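Local atomic coordinates of glycerol dehydrogenase (Schizosaccharomyces pombe, PDB entry 1TA9), a protein that catalyses the NAD-dependent oxidation of glycerol to dihydroxyacetone, probably with a catalytic zinc ion, in the assimilation of glycerol. Residues I230-I244 and R261-A275. Numbering follows the deposited sequence.
Sequences IGDALSTWVETESVI and RYIARACKDTLEKYA. With K (potassium ion), chain J; ZN (zinc ion), chain I.
Trp237 and Lys268 meet where two antiparallel helices of the all-helical, metal-binding domain of an iron-containing alcohol dehydrogenase cross, 230-244 against 261-275, at -139°. The aliphatic chain of Lys268 runs across one face of the indole, and its CD lies 3.5 Å from the centroid of the five-membered ring, a CH-pi contact. The opposite face is met nearer its rim by CG of Glu241, one turn on in the same helix. With CG of Trp237 anti to the backbone N (chi1 -179°), the indole leans over the 261-275 helix, whose small Ala264 lets the backbones draw together, the CA atoms of Trp237 and Ala264 being 5.1 Å apart. Beyond the indole, Arg261, extended from CG to NE, grips the carboxylate of Glu241 side-on: NE reaches OE1 at 2.8 Å. NH2 reaches OE2 at 2.9 Å, both bonds nearly straight and on the syn side. Carboxylate and guanidinium planes are 24° apart. Ile244 lays CG2 over one guanidinium face and CD1 against CG of Arg261 (3.6 Å). Were Arg261 cut back to an alanine, Glu241 would probably lose its charged mate and Ile244 the methylenes beyond CB. Toward the other end apolar groups take over, Leu271 CD1 fitting between Ala233 CB and Leu234 CD2. Facing away, Asp232 binds zinc, probably the catalytic metal, with His315 and His333. Asp232, Ser235 and Thr236, with Asp182, hold potassium; interfacial Thr236 turns CG2 to Ala264, its OG1 also hydrogen-bonded to Ser302. Beside Trp237, one water donates to both Glu241 OE1 and the backbone O of Arg261, at 2.7 and 2.8 Å.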
ATOM      1  N   ILE B 230      -6.720 -32.444  -6.393  1.00 10.40           N
ATOM      2  CA  ILE B 230      -6.655 -30.999  -6.181  1.00 10.29           C
ATOM      3  C   ILE B 230      -7.956 -30.584  -5.499  1.00 10.36           C
ATOM      4  O   ILE B 230      -7.965 -29.749  -4.589  1.00  9.99           O
ATOM      5  CB  ILE B 230      -6.492 -30.248  -7.530  1.00 10.26           C
ATOM      6  CG1 ILE B 230      -5.079 -30.481  -8.073  1.00 10.57           C
ATOM      7  CG2 ILE B 230      -6.788 -28.756  -7.355  1.00 10.25           C
ATOM      8  CD1 ILE B 230      -4.856 -29.964  -9.486  1.00 10.56           C
ATOM      9  N   GLY B 231      -9.056 -31.187  -5.938  1.00 10.42           N
ATOM     10  CA  GLY B 231     -10.347 -30.880  -5.353  1.00 11.00           C
ATOM     11  C   GLY B 231     -10.368 -31.239  -3.881  1.00 11.24           C
ATOM     12  O   GLY B 231     -10.913 -30.506  -3.052  1.00 11.29           O
ATOM     13  N   ASP B 232      -9.765 -32.374  -3.548  1.00 11.34           N
ATOM     14  CA  ASP B 232      -9.717 -32.813  -2.164  1.00 11.98           C
ATOM     15  C   ASP B 232      -8.778 -31.883  -1.391  1.00 11.97           C
ATOM     16  O   ASP B 232      -9.086 -31.456  -0.281  1.00 12.26           O
ATOM     17  CB  ASP B 232      -9.207 -34.256  -2.084  1.00 12.42           C
ATOM     18  CG  ASP B 232      -9.598 -34.940  -0.787  1.00 13.41           C
ATOM     19  OD1 ASP B 232      -9.024 -36.002  -0.464  1.00 13.40           O
ATOM     20  OD2 ASP B 232     -10.494 -34.415  -0.096  1.00 13.76           O
ATOM     21  N   ALA B 233      -7.638 -31.554  -1.992  1.00 11.70           N
ATOM     22  CA  ALA B 233      -6.663 -30.685  -1.338  1.00 11.92           C
ATOM     23  C   ALA B 233      -7.220 -29.278  -1.077  1.00 12.11           C
ATOM     24  O   ALA B 233      -6.885 -28.644  -0.071  1.00 12.20           O
ATOM     25  CB  ALA B 233      -5.388 -30.607  -2.180  1.00 11.61           C
ATOM     26  N   LEU B 234      -8.069 -28.792  -1.975  1.00 12.04           N
ATOM     27  CA  LEU B 234      -8.665 -27.468  -1.808  1.00 12.48           C
ATOM     28  C   LEU B 234      -9.534 -27.330  -0.558  1.00 12.44           C
ATOM     29  O   LEU B 234      -9.646 -26.241   0.003  1.00 12.64           O
ATOM     30  CB  LEU B 234      -9.502 -27.098  -3.037  1.00 12.75           C
ATOM     31  CG  LEU B 234      -8.736 -26.545  -4.239  1.00 13.28           C
ATOM     32  CD1 LEU B 234      -9.679 -26.424  -5.432  1.00 13.20           C
ATOM     33  CD2 LEU B 234      -8.134 -25.193  -3.882  1.00 13.52           C
ATOM     34  N   SER B 235     -10.152 -28.417  -0.113  1.00 12.27           N
ATOM     35  CA  SER B 235     -11.004 -28.330   1.066  1.00 12.35           C
ATOM     36  C   SER B 235     -10.222 -28.321   2.380  1.00 12.22           C
ATOM     37  O   SER B 235     -10.735 -27.876   3.407  1.00 11.78           O
ATOM     38  CB  SER B 235     -12.009 -29.483   1.088  1.00 12.59           C
ATOM     39  OG  SER B 235     -11.380 -30.711   1.388  1.00 13.90           O
ATOM     40  N   THR B 236      -8.981 -28.792   2.341  1.00 12.05           N
ATOM     41  CA  THR B 236      -8.156 -28.856   3.541  1.00 12.02           C
ATOM     42  C   THR B 236      -8.056 -27.546   4.318  1.00 11.90           C
ATOM     43  O   THR B 236      -8.379 -27.506   5.505  1.00 11.84           O
ATOM     44  CB  THR B 236      -6.728 -29.334   3.216  1.00 12.19           C
ATOM     45  OG1 THR B 236      -6.787 -30.639   2.631  1.00 12.93           O
ATOM     46  CG2 THR B 236      -5.885 -29.394   4.483  1.00 12.59           C
ATOM     47  N   TRP B 237      -7.604 -26.482   3.662  1.00 11.57           N
ATOM     48  CA  TRP B 237      -7.469 -25.205   4.346  1.00 11.99           C
ATOM     49  C   TRP B 237      -8.824 -24.708   4.841  1.00 11.78           C
ATOM     50  O   TRP B 237      -8.941 -24.237   5.972  1.00 11.73           O
ATOM     51  CB  TRP B 237      -6.845 -24.156   3.420  1.00 12.31           C
ATOM     52  CG  TRP B 237      -6.656 -22.819   4.076  1.00 13.01           C
ATOM     53  CD1 TRP B 237      -5.674 -22.465   4.961  1.00 13.01           C
ATOM     54  CD2 TRP B 237      -7.487 -21.665   3.916  1.00 13.41           C
ATOM     55  NE1 TRP B 237      -5.846 -21.160   5.360  1.00 13.35           N
ATOM     56  CE2 TRP B 237      -6.951 -20.645   4.734  1.00 13.61           C
ATOM     57  CE3 TRP B 237      -8.637 -21.394   3.161  1.00 13.92           C
ATOM     58  CZ2 TRP B 237      -7.525 -19.371   4.816  1.00 14.19           C
ATOM     59  CZ3 TRP B 237      -9.209 -20.123   3.245  1.00 14.51           C
ATOM     60  CH2 TRP B 237      -8.650 -19.129   4.068  1.00 14.38           C
ATOM     61  N   VAL B 238      -9.850 -24.818   4.002  1.00 11.96           N
ATOM     62  CA  VAL B 238     -11.178 -24.360   4.389  1.00 11.97           C
ATOM     63  C   VAL B 238     -11.700 -25.088   5.621  1.00 12.26           C
ATOM     64  O   VAL B 238     -12.123 -24.456   6.589  1.00 12.02           O
ATOM     65  CB  VAL B 238     -12.205 -24.544   3.248  1.00 12.27           C
ATOM     66  CG1 VAL B 238     -13.612 -24.255   3.771  1.00 12.11           C
ATOM     67  CG2 VAL B 238     -11.870 -23.608   2.085  1.00 11.92           C
ATOM     68  N   GLU B 239     -11.665 -26.417   5.596  1.00 12.13           N
ATOM     69  CA  GLU B 239     -12.177 -27.186   6.724  1.00 12.65           C
ATOM     70  C   GLU B 239     -11.332 -27.040   7.981  1.00 12.53           C
ATOM     71  O   GLU B 239     -11.869 -26.784   9.061  1.00 12.63           O
ATOM     72  CB  GLU B 239     -12.327 -28.665   6.342  1.00 13.01           C
ATOM     73  CG  GLU B 239     -13.325 -28.887   5.210  1.00 14.01           C
ATOM     74  CD  GLU B 239     -13.625 -30.354   4.954  1.00 14.77           C
ATOM     75  OE1 GLU B 239     -14.502 -30.921   5.644  1.00 14.92           O
ATOM     76  OE2 GLU B 239     -12.975 -30.940   4.064  1.00 15.42           O
ATOM     77  N   THR B 240     -10.017 -27.182   7.851  1.00 12.40           N
ATOM     78  CA  THR B 240      -9.144 -27.050   9.013  1.00 12.31           C
ATOM     79  C   THR B 240      -9.249 -25.674   9.664  1.00 12.43           C
ATOM     80  O   THR B 240      -9.273 -25.568  10.893  1.00 12.24           O
ATOM     81  CB  THR B 240      -7.682 -27.373   8.646  1.00 12.39           C
ATOM     82  OG1 THR B 240      -7.520 -28.796   8.618  1.00 12.57           O
ATOM     83  CG2 THR B 240      -6.706 -26.774   9.665  1.00 12.27           C
ATOM     84  N   GLU B 241      -9.319 -24.615   8.863  1.00 12.54           N
ATOM     85  CA  GLU B 241      -9.456 -23.280   9.449  1.00 12.86           C
ATOM     86  C   GLU B 241     -10.765 -23.213  10.245  1.00 13.24           C
ATOM     87  O   GLU B 241     -10.824 -22.597  11.303  1.00 13.10           O
ATOM     88  CB  GLU B 241      -9.452 -22.203   8.360  1.00 12.86           C
ATOM     89  CG  GLU B 241      -8.062 -21.845   7.853  1.00 12.95           C
ATOM     90  CD  GLU B 241      -7.223 -21.147   8.913  1.00 13.01           C
ATOM     91  OE1 GLU B 241      -6.140 -21.655   9.250  1.00 13.08           O
ATOM     92  OE2 GLU B 241      -7.648 -20.084   9.411  1.00 13.28           O
ATOM     93  N   SER B 242     -11.806 -23.858   9.727  1.00 13.64           N
ATOM     94  CA  SER B 242     -13.114 -23.878  10.385  1.00 14.48           C
ATOM     95  C   SER B 242     -13.072 -24.628  11.718  1.00 14.41           C
ATOM     96  O   SER B 242     -13.702 -24.216  12.690  1.00 14.67           O
ATOM     97  CB  SER B 242     -14.155 -24.528   9.464  1.00 15.29           C
ATOM     98  OG  SER B 242     -15.415 -24.611  10.111  1.00 17.74           O
ATOM     99  N   VAL B 243     -12.341 -25.738  11.755  1.00 14.15           N
ATOM    100  CA  VAL B 243     -12.214 -26.532  12.975  1.00 14.17           C
ATOM    101  C   VAL B 243     -11.399 -25.761  14.013  1.00 14.10           C
ATOM    102  O   VAL B 243     -11.768 -25.688  15.188  1.00 13.82           O
ATOM    103  CB  VAL B 243     -11.507 -27.884  12.693  1.00 14.14           C
ATOM    104  CG1 VAL B 243     -11.222 -28.624  14.009  1.00 14.44           C
ATOM    105  CG2 VAL B 243     -12.369 -28.736  11.792  1.00 14.14           C
ATOM    106  N   ILE B 244     -10.287 -25.183  13.567  1.00 13.94           N
ATOM    107  CA  ILE B 244      -9.420 -24.423  14.463  1.00 13.94           C
ATOM    108  C   ILE B 244     -10.107 -23.178  15.021  1.00 14.15           C
ATOM    109  O   ILE B 244     -10.048 -22.915  16.221  1.00 13.78           O
ATOM    110  CB  ILE B 244      -8.116 -24.005  13.744  1.00 13.76           C
ATOM    111  CG1 ILE B 244      -7.294 -25.251  13.408  1.00 13.87           C
ATOM    112  CG2 ILE B 244      -7.300 -23.057  14.626  1.00 13.96           C
ATOM    113  CD1 ILE B 244      -6.017 -24.964  12.646  1.00 13.68           C
ATOM    114  N   ARG B 261      -1.669 -26.147  11.254  1.00 10.72           N
ATOM    115  CA  ARG B 261      -2.324 -25.028  10.592  1.00 10.94           C
ATOM    116  C   ARG B 261      -1.449 -24.464   9.473  1.00 10.77           C
ATOM    117  O   ARG B 261      -1.954 -24.059   8.430  1.00 10.96           O
ATOM    118  CB  ARG B 261      -2.647 -23.937  11.611  1.00 11.30           C
ATOM    119  CG  ARG B 261      -3.570 -22.860  11.071  1.00 11.94           C
ATOM    120  CD  ARG B 261      -3.969 -21.887  12.155  1.00 12.26           C
ATOM    121  NE  ARG B 261      -5.079 -21.039  11.722  1.00 13.11           N
ATOM    122  CZ  ARG B 261      -5.630 -20.094  12.477  1.00 13.18           C
ATOM    123  NH1 ARG B 261      -5.170 -19.876  13.702  1.00 13.10           N
ATOM    124  NH2 ARG B 261      -6.640 -19.373  12.008  1.00 13.50           N
ATOM    125  N   TYR B 262      -0.137 -24.451   9.682  1.00 10.67           N
ATOM    126  CA  TYR B 262       0.778 -23.939   8.664  1.00 10.79           C
ATOM    127  C   TYR B 262       0.938 -24.915   7.506  1.00 10.65           C
ATOM    128  O   TYR B 262       1.187 -24.505   6.370  1.00 10.66           O
ATOM    129  CB  TYR B 262       2.143 -23.619   9.279  1.00 10.85           C
ATOM    130  CG  TYR B 262       2.261 -22.181   9.731  1.00 11.40           C
ATOM    131  CD1 TYR B 262       2.959 -21.247   8.967  1.00 11.46           C
ATOM    132  CD2 TYR B 262       1.645 -21.746  10.907  1.00 11.50           C
ATOM    133  CE1 TYR B 262       3.043 -19.916   9.361  1.00 11.99           C
ATOM    134  CE2 TYR B 262       1.721 -20.420  11.308  1.00 11.76           C
ATOM    135  CZ  TYR B 262       2.422 -19.509  10.531  1.00 11.72           C
ATOM    136  OH  TYR B 262       2.495 -18.194  10.925  1.00 12.24           O
ATOM    137  N   ILE B 263       0.799 -26.207   7.782  1.00 10.52           N
ATOM    138  CA  ILE B 263       0.907 -27.201   6.717  1.00 10.48           C
ATOM    139  C   ILE B 263      -0.337 -27.082   5.837  1.00 10.41           C
ATOM    140  O   ILE B 263      -0.268 -27.277   4.625  1.00  9.94           O
ATOM    141  CB  ILE B 263       1.036 -28.632   7.287  1.00 10.73           C
ATOM    142  CG1 ILE B 263       2.323 -28.734   8.116  1.00 11.07           C
ATOM    143  CG2 ILE B 263       1.075 -29.652   6.150  1.00 11.02           C
ATOM    144  CD1 ILE B 263       2.496 -30.055   8.843  1.00 11.68           C
ATOM    145  N   ALA B 264      -1.473 -26.752   6.450  1.00 10.55           N
ATOM    146  CA  ALA B 264      -2.710 -26.572   5.694  1.00 10.88           C
ATOM    147  C   ALA B 264      -2.524 -25.346   4.799  1.00 11.19           C
ATOM    148  O   ALA B 264      -2.980 -25.322   3.656  1.00 11.22           O
ATOM    149  CB  ALA B 264      -3.892 -26.361   6.636  1.00 10.90           C
ATOM    150  N   ARG B 265      -1.849 -24.329   5.326  1.00 11.37           N
ATOM    151  CA  ARG B 265      -1.591 -23.112   4.562  1.00 11.84           C
ATOM    152  C   ARG B 265      -0.648 -23.440   3.403  1.00 11.36           C
ATOM    153  O   ARG B 265      -0.808 -22.925   2.297  1.00 11.13           O
ATOM    154  CB  ARG B 265      -0.955 -22.041   5.454  1.00 13.00           C
ATOM    155  CG  ARG B 265      -0.681 -20.730   4.729  1.00 14.95           C
ATOM    156  CD  ARG B 265      -1.958 -19.941   4.495  1.00 16.47           C
ATOM    157  NE  ARG B 265      -1.833 -19.011   3.375  1.00 18.30           N
ATOM    158  CZ  ARG B 265      -2.743 -18.094   3.060  1.00 18.91           C
ATOM    159  NH1 ARG B 265      -3.848 -17.972   3.789  1.00 19.49           N
ATOM    160  NH2 ARG B 265      -2.559 -17.314   2.001  1.00 19.59           N
ATOM    161  N   ALA B 266       0.335 -24.296   3.668  1.00 10.87           N
ATOM    162  CA  ALA B 266       1.290 -24.708   2.647  1.00 10.90           C
ATOM    163  C   ALA B 266       0.525 -25.338   1.492  1.00 11.01           C
ATOM    164  O   ALA B 266       0.837 -25.112   0.319  1.00 11.07           O
ATOM    165  CB  ALA B 266       2.290 -25.709   3.232  1.00 10.77           C
ATOM    166  N   CYS B 267      -0.486 -26.126   1.833  1.00 10.99           N
ATOM    167  CA  CYS B 267      -1.318 -26.782   0.830  1.00 11.29           C
ATOM    168  C   CYS B 267      -2.011 -25.720  -0.037  1.00 11.04           C
ATOM    169  O   CYS B 267      -1.885 -25.722  -1.261  1.00 10.88           O
ATOM    170  CB  CYS B 267      -2.365 -27.651   1.526  1.00 11.60           C
ATOM    171  SG  CYS B 267      -3.398 -28.618   0.411  1.00 12.92           S
ATOM    172  N   LYS B 268      -2.740 -24.818   0.612  1.00 10.74           N
ATOM    173  CA  LYS B 268      -3.456 -23.746  -0.083  1.00 10.81           C
ATOM    174  C   LYS B 268      -2.531 -22.943  -1.001  1.00 10.42           C
ATOM    175  O   LYS B 268      -2.830 -22.729  -2.178  1.00  9.94           O
ATOM    176  CB  LYS B 268      -4.095 -22.804   0.942  1.00 11.48           C
ATOM    177  CG  LYS B 268      -4.808 -21.590   0.351  1.00 12.55           C
ATOM    178  CD  LYS B 268      -5.310 -20.676   1.466  1.00 13.33           C
ATOM    179  CE  LYS B 268      -6.185 -19.545   0.945  1.00 13.98           C
ATOM    180  NZ  LYS B 268      -5.430 -18.600   0.086  1.00 14.94           N
ATOM    181  N   ASP B 269      -1.404 -22.499  -0.453  1.00 10.03           N
ATOM    182  CA  ASP B 269      -0.442 -21.703  -1.209  1.00  9.98           C
ATOM    183  C   ASP B 269       0.149 -22.427  -2.409  1.00  9.72           C
ATOM    184  O   ASP B 269       0.326 -21.837  -3.478  1.00  9.87           O
ATOM    185  CB  ASP B 269       0.702 -21.254  -0.302  1.00 10.23           C
ATOM    186  CG  ASP B 269       0.284 -20.181   0.686  1.00 10.99           C
ATOM    187  OD1 ASP B 269       1.144 -19.758   1.488  1.00 11.06           O
ATOM    188  OD2 ASP B 269      -0.895 -19.762   0.665  1.00 11.10           O
ATOM    189  N   THR B 270       0.472 -23.701  -2.227  1.00  9.28           N
ATOM    190  CA  THR B 270       1.061 -24.495  -3.305  1.00  9.04           C
ATOM    191  C   THR B 270       0.077 -24.696  -4.454  1.00  9.01           C
ATOM    192  O   THR B 270       0.449 -24.617  -5.632  1.00  8.77           O
ATOM    193  CB  THR B 270       1.532 -25.859  -2.770  1.00  8.84           C
ATOM    194  OG1 THR B 270       2.510 -25.642  -1.746  1.00  8.95           O
ATOM    195  CG2 THR B 270       2.156 -26.698  -3.885  1.00  8.84           C
ATOM    196  N   LEU B 271      -1.182 -24.951  -4.120  1.00  8.94           N
ATOM    197  CA  LEU B 271      -2.186 -25.148  -5.156  1.00  9.28           C
ATOM    198  C   LEU B 271      -2.375 -23.856  -5.949  1.00  9.78           C
ATOM    199  O   LEU B 271      -2.471 -23.877  -7.177  1.00  9.61           O
ATOM    200  CB  LEU B 271      -3.515 -25.570  -4.534  1.00  9.05           C
ATOM    201  CG  LEU B 271      -3.534 -26.931  -3.835  1.00  8.91           C
ATOM    202  CD1 LEU B 271      -4.911 -27.143  -3.223  1.00  9.08           C
ATOM    203  CD2 LEU B 271      -3.211 -28.049  -4.838  1.00  8.81           C
ATOM    204  N   GLU B 272      -2.430 -22.731  -5.244  1.00 10.11           N
ATOM    205  CA  GLU B 272      -2.602 -21.443  -5.900  1.00 11.03           C
ATOM    206  C   GLU B 272      -1.485 -21.164  -6.899  1.00 10.38           C
ATOM    207  O   GLU B 272      -1.728 -20.660  -7.992  1.00 10.19           O
ATOM    208  CB  GLU B 272      -2.660 -20.321  -4.859  1.00 12.72           C
ATOM    209  CG  GLU B 272      -4.021 -20.194  -4.187  1.00 16.46           C
ATOM    210  CD  GLU B 272      -4.085 -19.052  -3.184  1.00 18.06           C
ATOM    211  OE1 GLU B 272      -3.525 -17.968  -3.463  1.00 19.79           O
ATOM    212  OE2 GLU B 272      -4.712 -19.237  -2.121  1.00 19.93           O
ATOM    213  N   LYS B 273      -0.261 -21.508  -6.529  1.00  9.81           N
ATOM    214  CA  LYS B 273       0.880 -21.265  -7.402  1.00  9.54           C
ATOM    215  C   LYS B 273       1.067 -22.301  -8.503  1.00  9.26           C
ATOM    216  O   LYS B 273       1.367 -21.951  -9.644  1.00  9.08           O
ATOM    217  CB  LYS B 273       2.178 -21.226  -6.589  1.00  9.91           C
ATOM    218  CG  LYS B 273       2.331 -20.054  -5.633  1.00 10.58           C
ATOM    219  CD  LYS B 273       3.637 -20.204  -4.852  1.00 10.98           C
ATOM    220  CE  LYS B 273       3.865 -19.056  -3.883  1.00 11.63           C
ATOM    221  NZ  LYS B 273       5.138 -19.255  -3.129  1.00 12.36           N
ATOM    222  N   TYR B 274       0.862 -23.570  -8.167  1.00  8.86           N
ATOM    223  CA  TYR B 274       1.132 -24.646  -9.112  1.00  8.76           C
ATOM    224  C   TYR B 274       0.033 -25.586  -9.606  1.00  8.59           C
ATOM    225  O   TYR B 274       0.306 -26.440 -10.444  1.00  8.54           O
ATOM    226  CB  TYR B 274       2.262 -25.498  -8.530  1.00  8.74           C
ATOM    227  CG  TYR B 274       3.488 -24.696  -8.160  1.00  8.87           C
ATOM    228  CD1 TYR B 274       4.339 -24.203  -9.144  1.00  9.00           C
ATOM    229  CD2 TYR B 274       3.780 -24.401  -6.825  1.00  9.03           C
ATOM    230  CE1 TYR B 274       5.452 -23.435  -8.819  1.00  9.06           C
ATOM    231  CE2 TYR B 274       4.897 -23.629  -6.485  1.00  8.90           C
ATOM    232  CZ  TYR B 274       5.727 -23.153  -7.491  1.00  9.19           C
ATOM    233  OH  TYR B 274       6.842 -22.403  -7.186  1.00  8.93           O
ATOM    234  N   ALA B 275      -1.192 -25.455  -9.116  1.00  8.38           N
ATOM    235  CA  ALA B 275      -2.240 -26.376  -9.562  1.00  8.42           C
ATOM    236  C   ALA B 275      -2.415 -26.478 -11.081  1.00  8.57           C
ATOM    237  O   ALA B 275      -2.418 -27.583 -11.640  1.00  8.24           O
ATOM    238  CB  ALA B 275      -3.575 -26.017  -8.907  1.00  8.16           C
TER
HETATM  239  K     K J1504      -9.034 -32.659   2.266  1.00 17.21           K
HETATM  240 ZN    ZN I1501     -11.067 -36.137   1.191  1.00 34.17          ZN
HETATM  241  O   HOH W   1     -10.059 -31.453   4.303  1.00 15.02           O
HETATM  242  O   HOH W   2      -4.028 -22.257   7.717  1.00 20.31           O